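PDB 6C4M: yersinopine synthase from Yersinia pestis, which catalyses the NADPH-dependent reductive condensation of pyruvate with an amino-acid-derived intermediate, the last step in making the metallophore yersinopine. Local coordinates for residues 61-65 with 199-203; 168-174 with 204-210; 265-270 with 433-437. All coordinates share one frame. Residue numbers count along the deposited sequence, not the author numbering.

Contact 1: residues 61-65 with 199-203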
loop_
_atom_site.group_PDB
_atom_site.type_symbol
_atom_site.label_atom_id
_atom_site.label_comp_id
_atom_site.label_asym_id
_atom_site.label_seq_id
_atom_site.Cartn_x
_atom_site.Cartn_y
_atom_site.Cartn_z
ATOM N N ARG A 61 -33.702 -19.033 19.669
ATOM C CA ARG A 61 -33.749 -20.093 18.672
ATOM C C ARG A 61 -32.825 -21.247 19.055
ATOM O O ARG A 61 -33.145 -22.412 18.797
ATOM C CB ARG A 61 -33.387 -19.528 17.293
ATOM C CG ARG A 61 -33.819 -20.420 16.126
ATOM C CD ARG A 61 -33.991 -19.651 14.830
ATOM N NE ARG A 61 -32.824 -19.764 13.947
ATOM C CZ ARG A 61 -31.913 -18.812 13.730
ATOM N NH1 ARG A 61 -31.989 -17.626 14.328
ATOM N NH2 ARG A 61 -30.910 -19.057 12.897
ATOM N N LEU A 62 -31.679 -20.937 19.662
ATOM C CA LEU A 62 -30.767 -21.973 20.136
ATOM C C LEU A 62 -31.334 -22.666 21.363
ATOM O O LEU A 62 -31.153 -23.880 21.542
ATOM C CB LEU A 62 -29.403 -21.352 20.449
ATOM C CG LEU A 62 -28.319 -22.238 21.087
ATOM C CD1 LEU A 62 -27.850 -23.275 20.082
ATOM C CD2 LEU A 62 -27.144 -21.372 21.584
ATOM N N LYS A 63 -32.013 -21.907 22.226
ATOM C CA LYS A 63 -32.688 -22.511 23.366
ATOM C C LYS A 63 -33.713 -23.528 22.896
ATOM O O LYS A 63 -33.786 -24.643 23.416
ATOM C CB LYS A 63 -33.349 -21.432 24.212
ATOM C CG LYS A 63 -34.056 -21.973 25.468
ATOM C CD LYS A 63 -34.766 -20.838 26.214
ATOM C CE LYS A 63 -35.170 -21.242 27.631
ATOM N NZ LYS A 63 -35.911 -20.137 28.296
ATOM N N GLN A 64 -34.525 -23.151 21.909
ATOM C CA GLN A 64 -35.516 -24.072 21.363
ATOM C C GLN A 64 -34.843 -25.277 20.726
ATOM O O GLN A 64 -35.221 -26.425 20.984
ATOM C CB GLN A 64 -36.384 -23.346 20.334
ATOM C CG GLN A 64 -37.248 -22.262 20.923
ATOM C CD GLN A 64 -37.977 -21.461 19.864
ATOM O OE1 GLN A 64 -37.755 -21.641 18.657
ATOM N NE2 GLN A 64 -38.830 -20.554 20.307
ATOM N N TYR A 65 -33.857 -25.035 19.861
ATOM C CA TYR A 65 -33.191 -26.144 19.198
ATOM C C TYR A 65 -32.642 -27.148 20.211
ATOM O O TYR A 65 -32.812 -28.360 20.054
ATOM C CB TYR A 65 -32.073 -25.617 18.303
ATOM C CG TYR A 65 -31.084 -26.700 17.945
ATOM C CD1 TYR A 65 -31.286 -27.511 16.839
ATOM C CD2 TYR A 65 -29.965 -26.935 18.739
ATOM C CE1 TYR A 65 -30.393 -28.508 16.514
ATOM C CE2 TYR A 65 -29.069 -27.932 18.421
ATOM C CZ TYR A 65 -29.288 -28.713 17.304
ATOM O OH TYR A 65 -28.393 -29.708 16.992
ATOM N N ILE A 199 -27.649 -17.990 9.482
ATOM C CA ILE A 199 -27.105 -18.426 10.777
ATOM C C ILE A 199 -27.850 -19.619 11.391
ATOM O O ILE A 199 -28.996 -19.482 11.824
ATOM C CB ILE A 199 -27.107 -17.266 11.800
ATOM C CG1 ILE A 199 -26.032 -16.237 11.463
ATOM C CG2 ILE A 199 -26.913 -17.797 13.215
ATOM C CD1 ILE A 199 -25.887 -15.165 12.524
ATOM N N GLN A 200 -27.200 -20.786 11.438
ATOM C CA GLN A 200 -27.702 -21.890 12.246
ATOM C C GLN A 200 -26.943 -21.866 13.565
ATOM O O GLN A 200 -25.749 -22.195 13.580
ATOM C CB GLN A 200 -27.515 -23.232 11.535
ATOM C CG GLN A 200 -28.404 -23.434 10.308
ATOM C CD GLN A 200 -29.866 -23.168 10.609
ATOM O OE1 GLN A 200 -30.360 -23.525 11.680
ATOM N NE2 GLN A 200 -30.562 -22.519 9.677
ATOM N N PRO A 201 -27.559 -21.466 14.685
ATOM C CA PRO A 201 -26.749 -21.051 15.841
ATOM C C PRO A 201 -26.070 -22.201 16.550
ATOM O O PRO A 201 -25.239 -21.946 17.428
ATOM C CB PRO A 201 -27.763 -20.336 16.743
ATOM C CG PRO A 201 -29.065 -20.962 16.420
ATOM C CD PRO A 201 -29.003 -21.308 14.948
ATOM N N TYR A 202 -26.361 -23.437 16.162
ATOM C CA TYR A 202 -25.756 -24.633 16.729
ATOM C C TYR A 202 -24.707 -25.255 15.802
ATOM O O TYR A 202 -24.277 -26.386 16.043
ATOM C CB TYR A 202 -26.850 -25.648 17.038
ATOM C CG TYR A 202 -27.748 -25.902 15.855
ATOM C CD1 TYR A 202 -27.446 -26.888 14.924
ATOM C CD2 TYR A 202 -28.887 -25.132 15.650
ATOM C CE1 TYR A 202 -28.267 -27.108 13.824
ATOM C CE2 TYR A 202 -29.708 -25.342 14.557
ATOM C CZ TYR A 202 -29.394 -26.324 13.649
ATOM O OH TYR A 202 -30.225 -26.523 12.581
ATOM N N ARG A 203 -24.297 -24.542 14.754
ATOM C CA ARG A 203 -23.308 -24.998 13.782
ATOM C C ARG A 203 -22.265 -23.912 13.589
ATOM O O ARG A 203 -22.614 -22.761 13.327
ATOM C CB ARG A 203 -23.932 -25.302 12.420
ATOM C CG ARG A 203 -24.828 -26.504 12.355
ATOM C CD ARG A 203 -25.343 -26.707 10.932
ATOM N NE ARG A 203 -26.389 -27.723 10.888
ATOM C CZ ARG A 203 -27.264 -27.870 9.894
ATOM N NH1 ARG A 203 -27.232 -27.057 8.835
ATOM N NH2 ARG A 203 -28.180 -28.838 9.968
#
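Two tyrosine rings lie flat on each other where the helical residues 61-65 meet the turn at 199-203. Tyr65, with chi1 in t, reaches off the helix, while Tyr202, with chi1 in p, swings its ring back to meet it; the centroids are 3.7 Å apart and the planes differ by only 2°. The phenol axes cross at roughly a right angle, so the hydroxyls diverge, and that of Tyr65 bonds to the carbonyl of Thr71. Tyr65 CE2 also comes within 3.5 Å of Tyr202 CB.

A type I turn from Gln200 to Arg203, closed by Arg203 N to Gln200 O at 3.0 Å, presents Pro201 and Tyr202 side by side. Proline suits such a turn because its ring fixes phi. Leu62, in the t,p rotamer, packs beside the stack, against Pro201 and the base of Tyr202: its CB is 4.1 Å from Pro201 CG and its CD1 is 4.0 Å from Tyr202 CB. The guanidinium of Arg61 is modelled with a face over Pro201 CD, but its NH2 is too close to Ile199 O for its exact placement to carry weight.

The chemistry is therefore chiefly that of stacked aromatic and aliphatic surfaces, joining helix 57-68 to the turn that enters strand 203-217 beside the NADP(+) site.

Contact 2: residues 168-174 with 204-210. With NAP (NADP nicotinamide-adenine-dinucleotide phosphate), chain B.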
loop_
_atom_site.group_PDB
_atom_site.type_symbol
_atom_site.label_atom_id
_atom_site.label_comp_id
_atom_site.label_asym_id
_atom_site.label_seq_id
_atom_site.Cartn_x
_atom_site.Cartn_y
_atom_site.Cartn_z
ATOM N N TYR A 168 -9.078 -14.991 22.042
ATOM C CA TYR A 168 -9.635 -16.261 21.613
ATOM C C TYR A 168 -8.631 -16.924 20.676
ATOM O O TYR A 168 -7.881 -16.243 19.956
ATOM C CB TYR A 168 -10.991 -16.064 20.936
ATOM C CG TYR A 168 -11.545 -17.334 20.346
ATOM C CD1 TYR A 168 -11.749 -18.461 21.140
ATOM C CD2 TYR A 168 -11.863 -17.410 18.986
ATOM C CE1 TYR A 168 -12.232 -19.633 20.592
ATOM C CE2 TYR A 168 -12.354 -18.581 18.428
ATOM C CZ TYR A 168 -12.543 -19.682 19.231
ATOM O OH TYR A 168 -13.037 -20.848 18.672
ATOM N N TYR A 169 -8.571 -18.257 20.728
ATOM C CA TYR A 169 -7.452 -18.988 20.135
ATOM C C TYR A 169 -7.705 -19.439 18.698
ATOM O O TYR A 169 -6.900 -20.207 18.142
ATOM C CB TYR A 169 -7.096 -20.194 21.017
ATOM C CG TYR A 169 -8.200 -21.193 21.259
ATOM C CD1 TYR A 169 -8.429 -22.246 20.377
ATOM C CD2 TYR A 169 -8.987 -21.122 22.418
ATOM C CE1 TYR A 169 -9.449 -23.192 20.629
ATOM C CE2 TYR A 169 -9.983 -22.039 22.673
ATOM C CZ TYR A 169 -10.226 -23.069 21.793
ATOM O OH TYR A 169 -11.224 -23.989 22.113
ATOM N N ALA A 170 -8.762 -18.947 18.059
ATOM C CA ALA A 170 -9.101 -19.388 16.721
ATOM C C ALA A 170 -9.886 -18.311 15.984
ATOM O O ALA A 170 -10.129 -17.210 16.493
ATOM C CB ALA A 170 -9.919 -20.668 16.773
ATOM N N ASP A 171 -10.331 -18.692 14.791
ATOM C CA ASP A 171 -11.227 -17.925 13.931
ATOM C C ASP A 171 -12.426 -18.821 13.640
ATOM O O ASP A 171 -12.314 -19.789 12.877
ATOM C CB ASP A 171 -10.501 -17.534 12.647
ATOM C CG ASP A 171 -11.331 -16.628 11.748
ATOM O OD1 ASP A 171 -12.581 -16.667 11.810
ATOM O OD2 ASP A 171 -10.716 -15.870 10.981
ATOM N N THR A 172 -13.567 -18.511 14.242
ATOM C CA THR A 172 -14.724 -19.398 14.221
ATOM C C THR A 172 -15.983 -18.596 13.938
ATOM O O THR A 172 -16.183 -17.528 14.522
ATOM C CB THR A 172 -14.899 -20.144 15.568
ATOM O OG1 THR A 172 -13.667 -20.787 15.922
ATOM C CG2 THR A 172 -16.019 -21.193 15.460
ATOM N N LYS A 173 -16.846 -19.141 13.078
ATOM C CA LYS A 173 -18.004 -18.425 12.567
ATOM C C LYS A 173 -19.180 -19.377 12.378
ATOM O O LYS A 173 -19.023 -20.598 12.263
ATOM C CB LYS A 173 -17.665 -17.716 11.242
ATOM C CG LYS A 173 -16.934 -16.425 11.472
ATOM C CD LYS A 173 -15.653 -16.313 10.647
ATOM C CE LYS A 173 -14.919 -15.003 10.973
ATOM N NZ LYS A 173 -14.726 -14.815 12.470
ATOM N N TYR A 174 -20.371 -18.793 12.345
ATOM C CA TYR A 174 -21.592 -19.562 12.151
ATOM C C TYR A 174 -21.698 -20.153 10.750
ATOM O O TYR A 174 -21.346 -19.484 9.786
ATOM C CB TYR A 174 -22.784 -18.669 12.435
ATOM C CG TYR A 174 -23.019 -18.427 13.905
ATOM C CD1 TYR A 174 -23.026 -19.482 14.803
ATOM C CD2 TYR A 174 -23.228 -17.140 14.396
ATOM C CE1 TYR A 174 -23.248 -19.269 16.142
ATOM C CE2 TYR A 174 -23.450 -16.917 15.744
ATOM C CZ TYR A 174 -23.456 -17.992 16.608
ATOM O OH TYR A 174 -23.666 -17.804 17.948
ATOM N N ALA A 204 -20.991 -24.278 13.679
ATOM C CA ALA A 204 -19.917 -23.321 13.482
ATOM C C ALA A 204 -18.836 -23.961 12.637
ATOM O O ALA A 204 -18.835 -25.170 12.393
ATOM C CB ALA A 204 -19.330 -22.832 14.804
ATOM N N TYR A 205 -17.907 -23.133 12.183
ATOM C CA TYR A 205 -16.769 -23.651 11.451
ATOM C C TYR A 205 -15.557 -22.807 11.799
ATOM O O TYR A 205 -15.657 -21.597 12.008
ATOM C CB TYR A 205 -17.022 -23.672 9.934
ATOM C CG TYR A 205 -16.888 -22.342 9.256
ATOM C CD1 TYR A 205 -17.867 -21.374 9.400
ATOM C CD2 TYR A 205 -15.786 -22.052 8.453
ATOM C CE1 TYR A 205 -17.752 -20.131 8.762
ATOM C CE2 TYR A 205 -15.667 -20.815 7.807
ATOM C CZ TYR A 205 -16.650 -19.868 7.970
ATOM O OH TYR A 205 -16.533 -18.644 7.357
ATOM N N THR A 206 -14.427 -23.473 11.928
ATOM C CA THR A 206 -13.190 -22.821 12.308
ATOM C C THR A 206 -12.247 -22.891 11.122
ATOM O O THR A 206 -11.942 -23.985 10.634
ATOM C CB THR A 206 -12.584 -23.485 13.538
ATOM O OG1 THR A 206 -13.458 -23.275 14.660
ATOM C CG2 THR A 206 -11.206 -22.901 13.832
ATOM N N LYS A 207 -11.801 -21.717 10.679
ATOM C CA LYS A 207 -10.941 -21.531 9.514
ATOM C C LYS A 207 -9.462 -21.594 9.849
ATOM O O LYS A 207 -8.650 -21.889 8.964
ATOM C CB LYS A 207 -11.216 -20.161 8.872
ATOM C CG LYS A 207 -12.588 -20.003 8.248
ATOM C CD LYS A 207 -13.117 -18.539 8.284
ATOM C CE LYS A 207 -12.106 -17.531 7.749
ATOM N NZ LYS A 207 -12.679 -16.145 7.709
ATOM N N ALA A 208 -9.090 -21.318 11.096
ATOM C CA ALA A 208 -7.684 -21.171 11.444
ATOM C C ALA A 208 -7.534 -21.171 12.960
ATOM O O ALA A 208 -8.453 -20.768 13.686
ATOM C CB ALA A 208 -7.113 -19.885 10.831
ATOM N N PHE A 209 -6.373 -21.630 13.425
ATOM C CA PHE A 209 -5.998 -21.537 14.829
ATOM C C PHE A 209 -4.837 -20.558 14.982
ATOM O O PHE A 209 -4.000 -20.423 14.085
ATOM C CB PHE A 209 -5.621 -22.919 15.389
ATOM C CG PHE A 209 -6.791 -23.872 15.465
ATOM C CD1 PHE A 209 -7.771 -23.708 16.426
ATOM C CD2 PHE A 209 -6.921 -24.902 14.556
ATOM C CE1 PHE A 209 -8.848 -24.568 16.483
ATOM C CE2 PHE A 209 -7.988 -25.759 14.601
ATOM C CZ PHE A 209 -8.958 -25.602 15.569
ATOM N N LYS A 210 -4.797 -19.865 16.120
ATOM C CA LYS A 210 -3.687 -18.968 16.410
ATOM C C LYS A 210 -2.420 -19.779 16.678
ATOM O O LYS A 210 -2.481 -20.953 17.034
ATOM C CB LYS A 210 -3.996 -18.083 17.620
ATOM C CG LYS A 210 -5.221 -17.144 17.482
ATOM C CD LYS A 210 -5.025 -16.000 16.554
ATOM C CE LYS A 210 -6.312 -15.163 16.513
ATOM N NZ LYS A 210 -6.305 -14.150 15.379
HETATM P PA NAP B . -19.706 -12.932 20.183
HETATM O O1A NAP B . -18.522 -12.246 20.743
HETATM O O2A NAP B . -20.288 -12.183 18.955
HETATM O O5B NAP B . -20.827 -13.043 21.380
HETATM C C5B NAP B . -20.539 -14.046 22.380
HETATM C C4B NAP B . -21.710 -14.051 23.381
HETATM O O4B NAP B . -21.786 -12.615 23.978
HETATM C C3B NAP B . -22.835 -14.278 22.806
HETATM O O3B NAP B . -23.715 -15.060 23.675
HETATM C C2B NAP B . -23.524 -12.800 22.587
HETATM O O2B NAP B . -24.988 -12.927 22.547
HETATM C C1B NAP B . -23.182 -12.100 23.608
HETATM N N9A NAP B . -22.946 -10.737 23.131
HETATM C C8A NAP B . -22.282 -10.186 22.102
HETATM N N7A NAP B . -22.483 -8.866 22.219
HETATM C C5A NAP B . -23.266 -8.639 23.320
HETATM C C6A NAP B . -23.706 -7.438 23.819
HETATM N N6A NAP B . -23.566 -6.036 23.427
HETATM N N1A NAP B . -24.473 -7.427 24.925
HETATM C C2A NAP B . -24.800 -8.607 25.554
HETATM N N3A NAP B . -24.358 -9.796 25.052
HETATM C C4A NAP B . -23.573 -9.800 23.916
HETATM O O3 NAP B . -19.232 -14.448 19.710
HETATM P PN NAP B . -17.760 -15.112 19.621
HETATM O O1N NAP B . -17.974 -16.517 19.975
HETATM O O2N NAP B . -17.310 -14.913 18.153
HETATM O O5D NAP B . -16.590 -14.405 20.578
HETATM C C5D NAP B . -16.260 -14.951 21.882
HETATM C C4D NAP B . -15.134 -14.066 22.453
HETATM O O4D NAP B . -13.843 -14.170 21.519
HETATM C C3D NAP B . -15.421 -12.782 22.496
HETATM O O3D NAP B . -14.597 -12.214 23.626
HETATM C C2D NAP B . -14.869 -12.156 21.210
HETATM O O2D NAP B . -14.486 -10.890 21.477
HETATM C C1D NAP B . -13.605 -13.006 20.978
HETATM N N1N NAP B . -13.243 -13.217 19.555
HETATM C C2N NAP B . -13.750 -14.236 18.827
HETATM C C3N NAP B . -13.334 -14.395 17.486
HETATM C C7N NAP B . -13.893 -15.542 16.616
HETATM O O7N NAP B . -13.280 -15.987 15.728
HETATM N N7N NAP B . -15.202 -16.040 16.944
HETATM C C4N NAP B . -12.441 -13.526 16.926
HETATM C C5N NAP B . -11.946 -12.513 17.654
HETATM C C6N NAP B . -12.341 -12.355 18.987
HETATM P P2B NAP B . -25.763 -13.304 21.082
HETATM O O1X NAP B . -25.882 -12.013 20.301
HETATM O O2X NAP B . -24.952 -14.286 20.307
HETATM O O3X NAP B . -27.152 -13.815 21.390
#
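The cofactor pairs with Thr172 much as a neighbouring strand would: Thr172 N donates to NAP O7N at 2.9 Å, and NAP N7N donates to Thr172 O at 3.0 Å. Both backbone groups are available because Thr172 and Thr206 form a non-hydrogen-bonded antiparallel pair, which turns the amide and carbonyl of Thr172 away from strand 204-209.

Lys173 and Tyr205 form the adjoining hydrogen-bonded pair, Lys173 N to Tyr205 O being 2.9 Å and Tyr205 N to Lys173 O 2.8 Å. Farther along, Asp171 O accepts from Lys207 N and Asp171 N donates to Ala208 O, both at 3.0 Å. Lys207 and Ala208 thus both sit opposite Asp171, a beta bulge that shifts the register by one residue and leaves Ala208 N without a partner.

On the face of Ala170, Thr172, Thr206 and Phe209, the short threonine side chains bring their hydroxyls together: Thr172 OG1 lies 2.8 Å from both Thr206 OG1 and Tyr168 OH. Thr206 also bonds Gln36 of helix 32-44. Beside them Ala170 CB packs on Phe209 CD1 at 3.7 Å. On the other, Asp171 lies between two lysines, with OD1 2.9 Å from Lys173 NZ and OD2 in a long salt bridge, 3.8 Å, to Lys207 NZ.

Strand 170-173, backed by strand 204-209, lines the nicotinamide end of a Rossmann-type dinucleotide site, whose glycine-rich turn at Ala30-Ala33 also binds NADP(+).

Contact 3: residues 265-270 with 433-437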
loop_
_atom_site.group_PDB
_atom_site.type_symbol
_atom_site.label_atom_id
_atom_site.label_comp_id
_atom_site.label_asym_id
_atom_site.label_seq_id
_atom_site.Cartn_x
_atom_site.Cartn_y
_atom_site.Cartn_z
ATOM N N LEU A 265 -12.013 4.235 14.648
ATOM C CA LEU A 265 -12.379 5.558 15.122
ATOM C C LEU A 265 -11.744 6.668 14.283
ATOM O O LEU A 265 -11.818 7.840 14.655
ATOM C CB LEU A 265 -11.983 5.704 16.599
ATOM C CG LEU A 265 -12.527 4.658 17.588
ATOM C CD1 LEU A 265 -12.157 5.073 19.007
ATOM C CD2 LEU A 265 -14.054 4.488 17.471
ATOM N N ALA A 266 -11.120 6.322 13.172
ATOM C CA ALA A 266 -10.712 7.335 12.207
ATOM C C ALA A 266 -11.921 8.131 11.711
ATOM O O ALA A 266 -13.034 7.610 11.588
ATOM C CB ALA A 266 -10.014 6.672 11.034
ATOM N N ASP A 267 -11.697 9.413 11.423
ATOM C CA ASP A 267 -12.787 10.253 10.923
ATOM C C ASP A 267 -13.560 9.557 9.800
ATOM O O ASP A 267 -14.793 9.492 9.825
ATOM C CB ASP A 267 -12.238 11.591 10.429
ATOM C CG ASP A 267 -11.830 12.538 11.554
ATOM O OD1 ASP A 267 -12.688 12.977 12.357
ATOM O OD2 ASP A 267 -10.627 12.841 11.635
ATOM N N THR A 268 -12.852 9.009 8.807
ATOM C CA THR A 268 -13.575 8.463 7.662
ATOM C C THR A 268 -14.311 7.193 8.036
ATOM O O THR A 268 -15.330 6.865 7.423
ATOM C CB THR A 268 -12.633 8.205 6.486
ATOM O OG1 THR A 268 -11.508 7.472 6.941
ATOM C CG2 THR A 268 -12.141 9.513 5.887
ATOM N N THR A 269 -13.840 6.485 9.057
ATOM C CA THR A 269 -14.536 5.268 9.456
ATOM C C THR A 269 -15.759 5.604 10.279
ATOM O O THR A 269 -16.821 5.009 10.083
ATOM C CB THR A 269 -13.617 4.348 10.245
ATOM O OG1 THR A 269 -12.538 3.945 9.419
ATOM C CG2 THR A 269 -14.360 3.097 10.668
ATOM N N LEU A 270 -15.632 6.577 11.179
ATOM C CA LEU A 270 -16.795 7.051 11.927
ATOM C C LEU A 270 -17.879 7.586 10.990
ATOM O O LEU A 270 -19.076 7.401 11.238
ATOM C CB LEU A 270 -16.372 8.133 12.922
ATOM C CG LEU A 270 -15.413 7.705 14.030
ATOM C CD1 LEU A 270 -15.038 8.920 14.879
ATOM C CD2 LEU A 270 -16.037 6.683 14.889
ATOM N N ARG A 433 -13.136 12.162 19.538
ATOM C CA ARG A 433 -13.638 12.162 18.172
ATOM C C ARG A 433 -14.865 11.270 18.063
ATOM O O ARG A 433 -15.881 11.660 17.478
ATOM C CB ARG A 433 -12.524 11.698 17.227
ATOM C CG ARG A 433 -12.847 11.753 15.752
ATOM C CD ARG A 433 -11.819 10.976 14.909
ATOM N NE ARG A 433 -10.455 11.524 14.951
ATOM C CZ ARG A 433 -9.355 10.779 14.888
ATOM N NH1 ARG A 433 -9.467 9.471 14.768
ATOM N NH2 ARG A 433 -8.137 11.333 14.923
ATOM N N PHE A 434 -14.787 10.058 18.638
ATOM C CA PHE A 434 -15.938 9.159 18.662
ATOM C C PHE A 434 -17.144 9.806 19.347
ATOM O O PHE A 434 -18.272 9.771 18.821
ATOM C CB PHE A 434 -15.600 7.851 19.403
ATOM C CG PHE A 434 -16.808 7.025 19.653
ATOM C CD1 PHE A 434 -17.352 6.285 18.619
ATOM C CD2 PHE A 434 -17.457 7.041 20.892
ATOM C CE1 PHE A 434 -18.479 5.531 18.809
ATOM C CE2 PHE A 434 -18.596 6.290 21.094
ATOM C CZ PHE A 434 -19.116 5.540 20.043
ATOM N N GLN A 435 -16.936 10.342 20.551
ATOM C CA GLN A 435 -18.054 10.882 21.325
ATOM C C GLN A 435 -18.749 12.023 20.581
ATOM O O GLN A 435 -19.980 12.117 20.588
ATOM C CB GLN A 435 -17.558 11.354 22.696
ATOM C CG GLN A 435 -18.607 11.453 23.814
ATOM C CD GLN A 435 -19.499 10.221 23.964
ATOM O OE1 GLN A 435 -19.036 9.078 23.960
ATOM N NE2 GLN A 435 -20.799 10.463 24.075
ATOM N N GLN A 436 -17.983 12.896 19.924
ATOM C CA GLN A 436 -18.607 13.988 19.168
ATOM C C GLN A 436 -19.427 13.464 17.995
ATOM O O GLN A 436 -20.543 13.930 17.756
ATOM C CB GLN A 436 -17.548 14.958 18.685
ATOM C CG GLN A 436 -18.116 16.128 17.876
ATOM C CD GLN A 436 -17.077 17.176 17.654
ATOM O OE1 GLN A 436 -16.175 16.996 16.841
ATOM N NE2 GLN A 436 -17.145 18.255 18.429
ATOM N N ALA A 437 -18.907 12.477 17.269
ATOM C CA ALA A 437 -19.661 11.859 16.179
ATOM C C ALA A 437 -20.904 11.137 16.688
ATOM O O ALA A 437 -21.960 11.150 16.038
ATOM C CB ALA A 437 -18.769 10.873 15.427
HETATM O O HOH W 1 -10.229 14.183 13.920
#
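Arg433 NH1 donates a nearly straight hydrogen bond (165°) to Leu265 O, with 2.9 Å between the two atoms. That carbonyl is well placed as an acceptor, since Leu265 is the residue at which the chain leaves helix 255-264 and Ala266 is already the N-cap of helix 267-274.

Asp267, in the first turn of the new helix, adds a negative charge. Its OD2 is 3.6 Å from Arg433 NE but lies over the guanidinium face, so the attraction is one of charge without an N-H directed at the oxygen. Water 1 supplies the missing directional link, donating to Asp267 OD2 at 2.7 Å and accepting from Arg433 NE at 2.9 Å. A further, weak ion pair joins Arg433 to Asp299.

Inward, the long aliphatic part of Arg433 becomes packing surface: its CG is 3.7 Å from Leu270 CD1. Leu270 CD1 also reaches Phe434 CA at 3.9 Å and Ala437 CB at 4.2 Å, the small alanine leaving room for it. Leu270 CD2 touches the edge of the Phe434 ring, 4.0 Å from CD1, and Leu265 CD2 is 3.9 Å from that same CD1. Leu265 and Phe434 both continue onto Pro403 and Val407 of helix 401-419.

Arginine thus serves two chemistries at once, its methylenes extending an apolar helix contact while its head holds a helix junction that follows the helix of His260, the inferred proton donor/acceptor.

Overall arrangement
From the N terminus, the chain passes through strand 25-28, helix 32-44 and strand 49-52 to helix 57-68, against which residues 199-203 later close contact 1. Before that, residues 168-174 have already passed; their partner, 204-210, follows directly after 199-203. Contacts 1 and 2 therefore cross, and they touch where Tyr174 packs against Pro201 and Arg203. Residues 175-198, lying inside both closures, are not modelled. Together the two contacts tie helix 57-68 and strand 170-173 to successive parts of one turn-and-strand unit in the nucleotide-binding region. Contact 3 comes in series, closing an excursion about half helical between helices 267-274 and 425-445; its centre is about 30 Å from that of contact 2.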